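Local structure of V-type ATP synthase subunit F (Archaeoglobus fulgidus, 2I4R) at residues D38-L49 and K66-I75. The protein is probably a component of the A-type ATP synthase, which makes ATP from ADP at the expense of a proton gradient across the membrane. Numbering follows the deposited sequence.
Sequences DEEIVKAVEDVL and KLPPVLRREI
Two neighbouring helices of the alpha/beta fold of subunit F pack side by side against its four-stranded parallel sheet: helix 38-50 links strands 32-34 and 54-60, and helix 69-77 links strands 54-60 and 82-86, in successive beta-alpha-beta crossovers. Over the segments 38-49 and 69-75 their axes come within 11.2 Å at an angle of 40°, and apolar side chains fill the groove between them. Leu71 projects from the second helix into this groove: its CD1 meets Val42 CG1 at 3.5 Å and also lies against the aliphatic CG of Glu46, while CD2 touches Leu49 CD1. With CG1 anti to the backbone N (chi1 -176°), Val42 turns that methyl to Leu71 and sets it against CD of Pro68, which occupies the N-cap position of helix 69-77; its CG2 rests near Lys66 O. Deeper in, Leu67 CD2 approaches Val42 CA at 3.7 Å and Val45 CG2 at 3.9 Å, and Val45 continues onto Met59 of strand 54-60. At the far end Leu49 and Ile75 both touch Phe83 of strand 82-86, and Leu49 CD1 packs on Ile75 CG2. Lys66, extended beyond CG, crosses the start of helix 38-50, its CD lying 3.5 Å from Ile41 CD1 and its NZ donating to Asp38 OD1 at 2.8 Å in a salt bridge. An alanine here is likely to leave the Asp38 carboxylate without this mate and Ile41 CD1 less covered. The ammonium meets OD1 from 39° out of the carboxylate plane.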
loop_
_atom_site.group_PDB
_atom_site.type_symbol
_atom_site.label_atom_id
_atom_site.label_comp_id
_atom_site.label_asym_id
_atom_site.label_seq_id
_atom_site.Cartn_x
_atom_site.Cartn_y
_atom_site.Cartn_z
ATOM N N ASP B 38 12.814 12.111 11.121
ATOM C CA ASP B 38 13.418 11.197 10.158
ATOM C C ASP B 38 14.038 10.001 10.859
ATOM O O ASP B 38 13.962 8.874 10.372
ATOM C CB ASP B 38 14.508 11.915 9.371
ATOM C CG ASP B 38 14.011 12.463 8.062
ATOM O OD1 ASP B 38 12.955 13.126 8.056
ATOM O OD2 ASP B 38 14.685 12.232 7.037
ATOM N N GLU B 39 14.664 10.265 12.003
ATOM C CA GLU B 39 15.320 9.233 12.799
ATOM C C GLU B 39 14.292 8.280 13.389
ATOM O O GLU B 39 14.555 7.082 13.532
ATOM C CB GLU B 39 16.144 9.886 13.922
ATOM C CG GLU B 39 16.899 8.917 14.843
ATOM C CD GLU B 39 17.919 9.628 15.739
ATOM O OE1 GLU B 39 18.009 10.878 15.690
ATOM O OE2 GLU B 39 18.635 8.932 16.494
ATOM N N GLU B 40 13.121 8.825 13.719
ATOM C CA GLU B 40 12.031 8.043 14.295
ATOM C C GLU B 40 11.406 7.119 13.260
ATOM O O GLU B 40 10.923 6.039 13.597
ATOM C CB GLU B 40 10.960 8.970 14.858
ATOM C CG GLU B 40 11.469 9.899 15.935
ATOM C CD GLU B 40 10.371 10.747 16.546
ATOM O OE1 GLU B 40 9.727 11.531 15.808
ATOM O OE2 GLU B 40 10.152 10.627 17.770
ATOM N N ILE B 41 11.410 7.555 12.004
ATOM C CA ILE B 41 10.859 6.761 10.920
ATOM C C ILE B 41 11.708 5.512 10.775
ATOM O O ILE B 41 11.204 4.385 10.774
ATOM C CB ILE B 41 10.911 7.519 9.578
ATOM C CG1 ILE B 41 10.159 8.845 9.695
ATOM C CG2 ILE B 41 10.318 6.663 8.477
ATOM C CD1 ILE B 41 10.083 9.634 8.401
ATOM N N VAL B 42 13.013 5.730 10.659
ATOM C CA VAL B 42 13.975 4.656 10.479
ATOM C C VAL B 42 14.031 3.657 11.631
ATOM O O VAL B 42 14.178 2.458 11.402
ATOM C CB VAL B 42 15.382 5.235 10.242
ATOM C CG1 VAL B 42 16.366 4.116 9.958
ATOM C CG2 VAL B 42 15.345 6.221 9.086
ATOM N N LYS B 43 13.921 4.136 12.864
ATOM C CA LYS B 43 13.970 3.223 13.994
ATOM C C LYS B 43 12.719 2.369 13.984
ATOM O O LYS B 43 12.795 1.159 14.141
ATOM C CB LYS B 43 14.061 3.975 15.324
ATOM C CG LYS B 43 14.297 3.033 16.505
ATOM C CD LYS B 43 13.990 3.650 17.883
ATOM C CE LYS B 43 14.117 2.584 18.981
ATOM N NZ LYS B 43 13.638 3.028 20.312
ATOM N N ALA B 44 11.569 3.010 13.791
ATOM C CA ALA B 44 10.283 2.317 13.751
ATOM C C ALA B 44 10.337 1.177 12.760
ATOM O O ALA B 44 9.884 0.067 13.045
ATOM C CB ALA B 44 9.175 3.276 13.361
ATOM N N VAL B 45 10.890 1.450 11.589
ATOM C CA VAL B 45 10.995 0.416 10.584
ATOM C C VAL B 45 11.979 -0.658 11.030
ATOM O O VAL B 45 11.804 -1.835 10.736
ATOM C CB VAL B 45 11.439 1.001 9.255
ATOM C CG1 VAL B 45 11.473 -0.086 8.202
ATOM C CG2 VAL B 45 10.500 2.117 8.862
ATOM N N GLU B 46 13.022 -0.255 11.740
ATOM C CA GLU B 46 13.989 -1.228 12.218
ATOM C C GLU B 46 13.262 -2.078 13.240
ATOM O O GLU B 46 13.356 -3.308 13.227
ATOM C CB GLU B 46 15.184 -0.534 12.881
ATOM C CG GLU B 46 16.248 -0.029 11.904
ATOM C CD GLU B 46 17.371 0.745 12.594
ATOM O OE1 GLU B 46 18.407 1.009 11.942
ATOM O OE2 GLU B 46 17.211 1.093 13.787
ATOM N N ASP B 47 12.522 -1.404 14.115
ATOM C CA ASP B 47 11.782 -2.070 15.169
ATOM C C ASP B 47 10.741 -3.026 14.634
ATOM O O ASP B 47 10.615 -4.149 15.121
ATOM C CB ASP B 47 11.119 -1.042 16.082
ATOM C CG ASP B 47 12.128 -0.108 16.739
ATOM O OD1 ASP B 47 13.137 -0.603 17.307
ATOM O OD2 ASP B 47 11.906 1.125 16.689
ATOM N N VAL B 48 9.995 -2.599 13.625
ATOM C CA VAL B 48 8.970 -3.469 13.083
ATOM C C VAL B 48 9.598 -4.700 12.429
ATOM O O VAL B 48 8.989 -5.766 12.363
ATOM C CB VAL B 48 8.075 -2.708 12.078
ATOM C CG1 VAL B 48 8.803 -2.501 10.786
ATOM C CG2 VAL B 48 6.782 -3.458 11.869
ATOM N N LEU B 49 10.834 -4.560 11.969
ATOM C CA LEU B 49 11.533 -5.674 11.331
ATOM C C LEU B 49 12.085 -6.641 12.362
ATOM O O LEU B 49 12.269 -7.818 12.069
ATOM C CB LEU B 49 12.664 -5.160 10.435
ATOM C CG LEU B 49 12.198 -4.492 9.136
ATOM C CD1 LEU B 49 13.315 -3.681 8.526
ATOM C CD2 LEU B 49 11.710 -5.548 8.177
ATOM N N LYS B 66 14.014 7.694 2.974
ATOM C CA LYS B 66 14.657 8.057 4.231
ATOM C C LYS B 66 15.390 6.905 4.919
ATOM O O LYS B 66 16.125 7.109 5.885
ATOM C CB LYS B 66 13.603 8.642 5.175
ATOM C CG LYS B 66 12.840 9.811 4.573
ATOM C CD LYS B 66 11.987 10.503 5.608
ATOM C CE LYS B 66 11.540 11.865 5.115
ATOM N NZ LYS B 66 10.867 12.634 6.199
ATOM N N LEU B 67 15.194 5.698 4.407
ATOM C CA LEU B 67 15.815 4.510 4.979
ATOM C C LEU B 67 17.151 4.151 4.327
ATOM O O LEU B 67 17.242 4.038 3.100
ATOM C CB LEU B 67 14.856 3.322 4.845
ATOM C CG LEU B 67 13.437 3.515 5.388
ATOM C CD1 LEU B 67 12.583 2.331 4.992
ATOM C CD2 LEU B 67 13.466 3.672 6.898
ATOM N N PRO B 68 18.206 3.958 5.142
ATOM C CA PRO B 68 19.524 3.608 4.603
ATOM C C PRO B 68 19.487 2.384 3.681
ATOM O O PRO B 68 18.625 1.512 3.809
ATOM C CB PRO B 68 20.369 3.387 5.861
ATOM C CG PRO B 68 19.370 2.997 6.894
ATOM C CD PRO B 68 18.232 3.949 6.614
ATOM N N PRO B 69 20.436 2.309 2.738
ATOM C CA PRO B 69 20.525 1.207 1.780
ATOM C C PRO B 69 20.315 -0.166 2.390
ATOM O O PRO B 69 19.631 -1.005 1.813
ATOM C CB PRO B 69 21.925 1.371 1.201
ATOM C CG PRO B 69 22.132 2.851 1.258
ATOM C CD PRO B 69 21.610 3.194 2.627
ATOM N N VAL B 70 20.906 -0.400 3.555
ATOM C CA VAL B 70 20.771 -1.698 4.205
ATOM C C VAL B 70 19.298 -2.049 4.418
ATOM O O VAL B 70 18.833 -3.116 4.001
ATOM C CB VAL B 70 21.496 -1.717 5.572
ATOM C CG1 VAL B 70 21.504 -3.131 6.145
ATOM C CG2 VAL B 70 22.914 -1.195 5.410
ATOM N N LEU B 71 18.578 -1.131 5.065
ATOM C CA LEU B 71 17.161 -1.306 5.367
ATOM C C LEU B 71 16.309 -1.459 4.131
ATOM O O LEU B 71 15.448 -2.335 4.074
ATOM C CB LEU B 71 16.631 -0.123 6.189
ATOM C CG LEU B 71 16.811 -0.177 7.709
ATOM C CD1 LEU B 71 16.196 1.050 8.361
ATOM C CD2 LEU B 71 16.149 -1.434 8.240
ATOM N N ARG B 72 16.541 -0.605 3.143
ATOM C CA ARG B 72 15.751 -0.670 1.926
ATOM C C ARG B 72 15.865 -2.050 1.292
ATOM O O ARG B 72 14.858 -2.643 0.912
ATOM C CB ARG B 72 16.178 0.424 0.944
ATOM N N ARG B 73 17.076 -2.581 1.190
ATOM C CA ARG B 73 17.211 -3.898 0.595
ATOM C C ARG B 73 16.683 -4.944 1.572
ATOM O O ARG B 73 16.076 -5.942 1.165
ATOM C CB ARG B 73 18.671 -4.182 0.206
ATOM C CG ARG B 73 19.666 -4.367 1.344
ATOM C CD ARG B 73 21.032 -4.777 0.763
ATOM N NE ARG B 73 21.502 -3.783 -0.197
ATOM C CZ ARG B 73 22.385 -2.827 0.080
ATOM N NH1 ARG B 73 22.919 -2.739 1.291
ATOM N NH2 ARG B 73 22.695 -1.921 -0.840
ATOM N N GLU B 74 16.896 -4.693 2.863
ATOM C CA GLU B 74 16.445 -5.599 3.917
ATOM C C GLU B 74 14.950 -5.830 3.803
ATOM O O GLU B 74 14.473 -6.956 3.955
ATOM C CB GLU B 74 16.775 -5.022 5.289
ATOM N N ILE B 75 14.212 -4.756 3.533
ATOM C CA ILE B 75 12.762 -4.845 3.404
ATOM C C ILE B 75 12.391 -5.155 1.968
ATOM O O ILE B 75 11.242 -5.478 1.669
ATOM C CB ILE B 75 12.064 -3.538 3.846
ATOM C CG1 ILE B 75 12.225 -2.458 2.785
ATOM C CG2 ILE B 75 12.676 -3.039 5.146
ATOM C CD1 ILE B 75 11.441 -1.213 3.102
#